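Local coordinates for protein GDP-perosamine synthase (Caulobacter crescentus, PDB 3BN1) that makes GDP-perosamine by pyridoxal phosphate-dependent transfer of an amino group from L-glutamate to GDP-4-keto-6-deoxy-D-mannose, a step in bacterial O-antigen synthesis, at residues 265-270 and 288-293; 21-26 and 245-250. All coordinates share one frame; numbering follows the deposited sequence.

The two contacts sit at the two ends of helix 249-266. Contact 2 comes first along the chain: it joins helix 20-30, near the N-terminus, to the break between helices 236-247 and 249-266. Contact 1 follows at the far end of the second of these helices, where residues 265-270 meet strand 290-294 of a four-stranded antiparallel sheet. Their centres lie 31 Å apart and their nearest atoms about 10 Å, with no touch between them. Helix 249-266 thus spans from the Tyr-23/Glu-247 pair at the surface to the smaller C-terminal sheet. Segment 288-293 of contact 1 also holds Trp-288, which touches the bound 2-oxoglutarate, whereas segment 21-26 of contact 2 packs against the second subunit of the homodimer.

Contact 1 of 2, residues 265-270 and 288-293; sequences QKLARL and WMYTVR
Leu-267 sends one methyl, CD1, into the angle between Tyr-290 and Val-292, and nearly all of the contact passes through that branch. It reaches the phenol at the edge, close to the ring plane, 3.5 Å from Tyr-290 CE1, while the hydroxyl oxygen Tyr-290 OH lies 3.3 Å from Leu-267 CD1. On the strand, Val-292 offers CG1 at 4.0 Å from Leu-267 CD1. The phenol gets there because CG of Tyr-290 stands anti to the backbone N (chi1 -171°), and the side chains of Leu-267 and Tyr-290 approach from opposite directions. No hydrogen bond crosses between the segments; the hydroxyl bonds instead to Glu-264, on the helix just before 265-270, while the ring stacks on Tyr-263. The 3-10 segment 267-270, which follows helix 249-266, packs here against strand 290-294 of the small antiparallel sheet, which lies apart from the seven-stranded sheet of this aspartate aminotransferase-like fold. Ile-365 of helix 358-371 also touches Leu-267, and Leu-348 and Leu-350 of the neighbouring strand 347-350 touch Val-292 and Tyr-290. Away from this buried wedge, Gln-265 of the helix and Ala-268 and Arg-269 of the 3-10 segment are exposed. On this side Lys-266 makes salt bridges to Glu-358 and Asp-362, and Arg-269 makes one to Asp-369, all on helix 358-371.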
loop_
_atom_site.group_PDB
_atom_site.type_symbol
_atom_site.label_atom_id
_atom_site.label_comp_id
_atom_site.label_asym_id
_atom_site.label_seq_id
_atom_site.Cartn_x
_atom_site.Cartn_y
_atom_site.Cartn_z
ATOM N N GLN A 265 11.891 7.388 -37.623
ATOM C CA GLN A 265 12.805 7.462 -38.736
ATOM C C GLN A 265 13.215 6.078 -39.246
ATOM O O GLN A 265 13.253 5.780 -40.445
ATOM C CB GLN A 265 14.061 8.235 -38.316
ATOM C CG GLN A 265 15.126 8.396 -39.434
ATOM C CD GLN A 265 16.572 8.483 -38.925
ATOM O OE1 GLN A 265 16.856 9.115 -37.904
ATOM N NE2 GLN A 265 17.494 7.856 -39.652
ATOM N N LYS A 266 13.524 5.198 -38.314
ATOM C CA LYS A 266 14.040 3.929 -38.758
ATOM C C LYS A 266 13.055 2.843 -39.124
ATOM O O LYS A 266 13.425 1.865 -39.821
ATOM C CB LYS A 266 15.127 3.488 -37.765
ATOM C CG LYS A 266 16.028 4.617 -37.310
ATOM C CD LYS A 266 16.821 4.298 -36.030
ATOM C CE LYS A 266 17.740 5.463 -35.657
ATOM N NZ LYS A 266 19.077 5.122 -36.155
ATOM N N LEU A 267 11.810 3.014 -38.659
ATOM C CA LEU A 267 10.767 2.009 -38.827
ATOM C C LEU A 267 10.425 1.737 -40.254
ATOM O O LEU A 267 9.808 0.730 -40.558
ATOM C CB LEU A 267 9.485 2.262 -38.013
ATOM C CG LEU A 267 9.408 1.676 -36.586
ATOM C CD1 LEU A 267 7.968 1.489 -36.151
ATOM C CD2 LEU A 267 10.205 0.390 -36.338
ATOM N N ALA A 268 10.842 2.646 -41.121
ATOM C CA ALA A 268 10.652 2.515 -42.561
ATOM C C ALA A 268 11.270 1.193 -43.058
ATOM O O ALA A 268 10.769 0.521 -43.956
ATOM C CB ALA A 268 11.362 3.718 -43.230
ATOM N N ARG A 269 12.390 0.820 -42.463
ATOM C CA ARG A 269 13.051 -0.403 -42.858
ATOM C C ARG A 269 12.152 -1.646 -42.774
ATOM O O ARG A 269 12.403 -2.656 -43.428
ATOM C CB ARG A 269 14.310 -0.552 -41.990
ATOM C CG ARG A 269 15.312 -1.550 -42.537
ATOM C CD ARG A 269 16.191 -2.104 -41.423
ATOM N NE ARG A 269 16.546 -3.514 -41.613
ATOM C CZ ARG A 269 17.597 -4.108 -41.046
ATOM N NH1 ARG A 269 18.417 -3.414 -40.256
ATOM N NH2 ARG A 269 17.839 -5.399 -41.263
ATOM N N LEU A 270 11.104 -1.586 -41.960
ATOM C CA LEU A 270 10.213 -2.739 -41.742
ATOM C C LEU A 270 8.974 -2.709 -42.622
ATOM O O LEU A 270 8.161 -3.667 -42.678
ATOM C CB LEU A 270 9.804 -2.798 -40.263
ATOM C CG LEU A 270 10.899 -2.917 -39.190
ATOM C CD1 LEU A 270 10.190 -3.029 -37.895
ATOM C CD2 LEU A 270 11.884 -4.095 -39.346
ATOM N N TRP A 288 5.032 6.373 -23.021
ATOM C CA TRP A 288 5.476 5.474 -21.975
ATOM C C TRP A 288 6.067 4.220 -22.675
ATOM O O TRP A 288 7.104 3.651 -22.283
ATOM C CB TRP A 288 4.288 5.079 -21.087
ATOM C CG TRP A 288 4.768 4.014 -20.073
ATOM C CD1 TRP A 288 5.906 4.045 -19.299
ATOM C CD2 TRP A 288 4.098 2.791 -19.758
ATOM N NE1 TRP A 288 5.998 2.866 -18.547
ATOM C CE2 TRP A 288 4.876 2.108 -18.796
ATOM C CE3 TRP A 288 2.973 2.152 -20.288
ATOM C CZ2 TRP A 288 4.540 0.831 -18.336
ATOM C CZ3 TRP A 288 2.593 0.908 -19.743
ATOM C CH2 TRP A 288 3.347 0.295 -18.754
ATOM N N MET A 289 5.434 3.826 -23.780
ATOM C CA MET A 289 5.886 2.707 -24.582
ATOM C C MET A 289 5.519 3.000 -26.011
ATOM O O MET A 289 4.400 3.500 -26.249
ATOM C CB MET A 289 5.035 1.509 -24.192
ATOM C CG MET A 289 5.238 1.188 -22.727
ATOM S SD MET A 289 6.025 -0.359 -22.510
ATOM C CE MET A 289 4.506 -1.176 -21.975
ATOM N N TYR A 290 6.447 2.666 -26.914
ATOM C CA TYR A 290 6.261 2.752 -28.370
ATOM C C TYR A 290 5.583 1.450 -28.854
ATOM O O TYR A 290 6.171 0.366 -28.742
ATOM C CB TYR A 290 7.601 3.033 -29.057
ATOM C CG TYR A 290 7.464 3.338 -30.505
ATOM C CD1 TYR A 290 7.359 2.277 -31.460
ATOM C CD2 TYR A 290 7.433 4.670 -30.942
ATOM C CE1 TYR A 290 7.259 2.560 -32.842
ATOM C CE2 TYR A 290 7.345 4.961 -32.327
ATOM C CZ TYR A 290 7.225 3.919 -33.251
ATOM O OH TYR A 290 7.123 4.286 -34.583
ATOM N N THR A 291 4.296 1.559 -29.231
ATOM C CA THR A 291 3.450 0.403 -29.499
ATOM C C THR A 291 3.062 0.238 -30.972
ATOM O O THR A 291 2.439 1.116 -31.546
ATOM C CB THR A 291 2.167 0.419 -28.538
ATOM O OG1 THR A 291 2.548 0.497 -27.149
ATOM C CG2 THR A 291 1.239 -0.809 -28.703
ATOM N N VAL A 292 3.451 -0.879 -31.595
ATOM C CA VAL A 292 3.057 -1.135 -32.978
ATOM C C VAL A 292 2.019 -2.263 -32.964
ATOM O O VAL A 292 1.867 -2.964 -31.947
ATOM C CB VAL A 292 4.214 -1.681 -33.880
ATOM C CG1 VAL A 292 5.318 -0.679 -34.169
ATOM C CG2 VAL A 292 4.812 -2.973 -33.378
ATOM N N ARG A 293 1.338 -2.453 -34.099
ATOM C CA ARG A 293 0.422 -3.575 -34.276
ATOM C C ARG A 293 1.045 -4.247 -35.479
ATOM O O ARG A 293 1.443 -3.617 -36.484
ATOM C CB ARG A 293 -1.062 -3.220 -34.503
ATOM C CG ARG A 293 -1.576 -2.348 -33.355
ATOM C CD ARG A 293 -3.026 -1.910 -33.539
ATOM N NE ARG A 293 -3.869 -3.062 -33.762
ATOM C CZ ARG A 293 -5.170 -3.046 -34.067
ATOM N NH1 ARG A 293 -5.820 -1.899 -34.153
ATOM N NH2 ARG A 293 -5.813 -4.194 -34.300
#

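Contact 2 of 2, residues 21-26 and 245-250; sequences RDYVLE and QLERVD
Glu-247 and Tyr-23 account for all of the 84 Å² buried here, reaching for each other from opposite directions between two segments whose nearest CA atoms, those of Tyr-23 and Gln-245, are 10.7 Å apart. The carboxylate meets the phenol at its hydroxyl end, but the modelled gap between Tyr-23 OH and Glu-247 OE2 is too short to be trusted, which makes the exact placing of the carboxylate doubtful. As modelled, Glu-247 OE2 lies at the ring edge, in plane, and the carboxylate and ring planes are turned 79° against each other. Glu-247 spans the distance with an extended chain: CG lies anti to the carbonyl carbon (chi1 -65°) and chi2 is 170°. A third residue, Asn-19, ties the pair together from just before helix 20-30; its ND2 bonds to Tyr-23 OH and, weakly, to Glu-247 OE1. The rest of the tyrosine is packed by its own surroundings: Arg-38 forms a cation-pi contact, Phe-39 meets the ring, and Ala-240, Leu-243 and Ala-244 of helix 236-247 touch the side chain. Glu-247 itself is exposed. Arg-248 follows it at the N-cap position of helix 249-266 and makes a salt bridge with Asp-17. Through the Asn-19 link and the packing of Tyr-23 on helix 236-247, the N-terminal helix 20-30 is joined to the break at Arg-248 between helices 236-247 and 249-266, within the aspartate aminotransferase-like fold of the DegT/DnrJ/EryC1 family.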
loop_
_atom_site.group_PDB
_atom_site.type_symbol
_atom_site.label_atom_id
_atom_site.label_comp_id
_atom_site.label_asym_id
_atom_site.label_seq_id
_atom_site.Cartn_x
_atom_site.Cartn_y
_atom_site.Cartn_z
ATOM N N ARG A 21 19.424 9.986 -4.968
ATOM C CA ARG A 21 20.359 9.503 -3.978
ATOM C C ARG A 21 20.477 10.579 -2.923
ATOM O O ARG A 21 20.173 10.351 -1.755
ATOM C CB ARG A 21 21.700 9.183 -4.625
ATOM C CG ARG A 21 22.574 8.182 -3.899
ATOM C CD ARG A 21 24.086 8.398 -4.271
ATOM N NE ARG A 21 24.928 7.198 -4.117
ATOM C CZ ARG A 21 26.033 7.156 -3.377
ATOM N NH1 ARG A 21 26.738 6.034 -3.232
ATOM N NH2 ARG A 21 26.443 8.264 -2.781
ATOM N N ASP A 22 20.854 11.784 -3.319
ATOM C CA ASP A 22 20.950 12.861 -2.338
ATOM C C ASP A 22 19.723 12.994 -1.421
ATOM O O ASP A 22 19.869 13.003 -0.185
ATOM C CB ASP A 22 21.418 14.197 -2.970
ATOM C CG ASP A 22 21.201 15.417 -2.046
ATOM O OD1 ASP A 22 21.869 15.560 -0.998
ATOM O OD2 ASP A 22 20.363 16.283 -2.374
ATOM N N TYR A 23 18.529 13.115 -1.999
ATOM C CA TYR A 23 17.321 13.297 -1.208
ATOM C C TYR A 23 17.054 12.102 -0.292
ATOM O O TYR A 23 16.745 12.243 0.897
ATOM C CB TYR A 23 16.142 13.567 -2.134
ATOM C CG TYR A 23 16.168 14.877 -2.894
ATOM C CD1 TYR A 23 17.234 15.737 -2.806
ATOM C CD2 TYR A 23 15.134 15.243 -3.739
ATOM C CE1 TYR A 23 17.229 16.936 -3.508
ATOM C CE2 TYR A 23 15.144 16.380 -4.464
ATOM C CZ TYR A 23 16.188 17.264 -4.315
ATOM O OH TYR A 23 16.226 18.477 -4.969
ATOM N N VAL A 24 17.239 10.900 -0.828
ATOM C CA VAL A 24 17.066 9.733 0.001
ATOM C C VAL A 24 18.031 9.695 1.181
ATOM O O VAL A 24 17.637 9.461 2.338
ATOM C CB VAL A 24 17.177 8.455 -0.859
ATOM C CG1 VAL A 24 17.284 7.293 0.115
ATOM C CG2 VAL A 24 15.874 8.367 -1.725
ATOM N N LEU A 25 19.309 9.922 0.886
ATOM C CA LEU A 25 20.324 9.935 1.947
ATOM C C LEU A 25 19.913 10.938 3.037
ATOM O O LEU A 25 20.159 10.758 4.243
ATOM C CB LEU A 25 21.678 10.316 1.337
ATOM C CG LEU A 25 22.423 9.090 0.806
ATOM C CD1 LEU A 25 23.802 9.519 0.312
ATOM C CD2 LEU A 25 22.529 7.877 1.821
ATOM N N GLU A 26 19.306 12.040 2.621
ATOM C CA GLU A 26 18.859 13.019 3.617
ATOM C C GLU A 26 17.793 12.411 4.512
ATOM O O GLU A 26 17.776 12.661 5.735
ATOM C CB GLU A 26 18.312 14.282 2.954
ATOM C CG GLU A 26 17.839 15.313 3.993
ATOM C CD GLU A 26 17.016 16.441 3.383
ATOM O OE1 GLU A 26 17.407 16.893 2.272
ATOM O OE2 GLU A 26 15.967 16.806 3.976
ATOM N N GLN A 245 12.899 12.905 -9.340
ATOM C CA GLN A 245 12.525 12.495 -10.708
ATOM C C GLN A 245 11.804 13.641 -11.376
ATOM O O GLN A 245 12.038 13.908 -12.556
ATOM C CB GLN A 245 11.549 11.320 -10.668
ATOM C CG GLN A 245 12.238 10.044 -10.284
ATOM C CD GLN A 245 12.848 9.350 -11.513
ATOM O OE1 GLN A 245 12.138 8.744 -12.329
ATOM N NE2 GLN A 245 14.168 9.499 -11.672
ATOM N N LEU A 246 10.877 14.251 -10.631
ATOM C CA LEU A 246 10.085 15.324 -11.219
ATOM C C LEU A 246 10.909 16.532 -11.616
ATOM O O LEU A 246 10.582 17.189 -12.596
ATOM C CB LEU A 246 8.874 15.723 -10.372
ATOM C CG LEU A 246 7.774 16.752 -10.705
ATOM C CD1 LEU A 246 6.964 16.552 -11.984
ATOM C CD2 LEU A 246 6.812 16.978 -9.515
ATOM N N GLU A 247 11.942 16.837 -10.831
ATOM C CA GLU A 247 12.848 17.936 -11.168
ATOM C C GLU A 247 13.460 17.741 -12.542
ATOM O O GLU A 247 13.946 18.677 -13.166
ATOM C CB GLU A 247 13.999 17.988 -10.171
ATOM C CG GLU A 247 13.600 18.324 -8.752
ATOM C CD GLU A 247 14.757 18.110 -7.765
ATOM O OE1 GLU A 247 15.676 17.312 -8.063
ATOM O OE2 GLU A 247 14.730 18.709 -6.662
ATOM N N ARG A 248 13.482 16.518 -13.027
ATOM C CA ARG A 248 14.120 16.308 -14.302
ATOM C C ARG A 248 13.124 15.764 -15.290
ATOM O O ARG A 248 13.521 15.154 -16.265
ATOM C CB ARG A 248 15.305 15.365 -14.102
ATOM C CG ARG A 248 16.602 16.144 -13.708
ATOM C CD ARG A 248 17.810 15.261 -13.545
ATOM N NE ARG A 248 18.189 14.618 -14.797
ATOM C CZ ARG A 248 18.828 15.245 -15.775
ATOM N NH1 ARG A 248 19.130 14.589 -16.888
ATOM N NH2 ARG A 248 19.147 16.529 -15.628
ATOM N N VAL A 249 11.846 16.009 -15.037
ATOM C CA VAL A 249 10.790 15.460 -15.879
ATOM C C VAL A 249 10.962 15.834 -17.347
ATOM O O VAL A 249 10.860 14.995 -18.248
ATOM C CB VAL A 249 9.369 15.843 -15.397
ATOM C CG1 VAL A 249 9.051 17.290 -15.756
ATOM C CG2 VAL A 249 8.330 14.953 -16.070
ATOM N N ASP A 250 11.260 17.104 -17.589
ATOM C CA ASP A 250 11.447 17.553 -18.960
ATOM C C ASP A 250 12.574 16.856 -19.699
ATOM O O ASP A 250 12.408 16.524 -20.869
ATOM C CB ASP A 250 11.504 19.072 -19.058
ATOM C CG ASP A 250 10.169 19.692 -18.759
ATOM O OD1 ASP A 250 9.169 19.021 -19.066
ATOM O OD2 ASP A 250 10.106 20.831 -18.250
#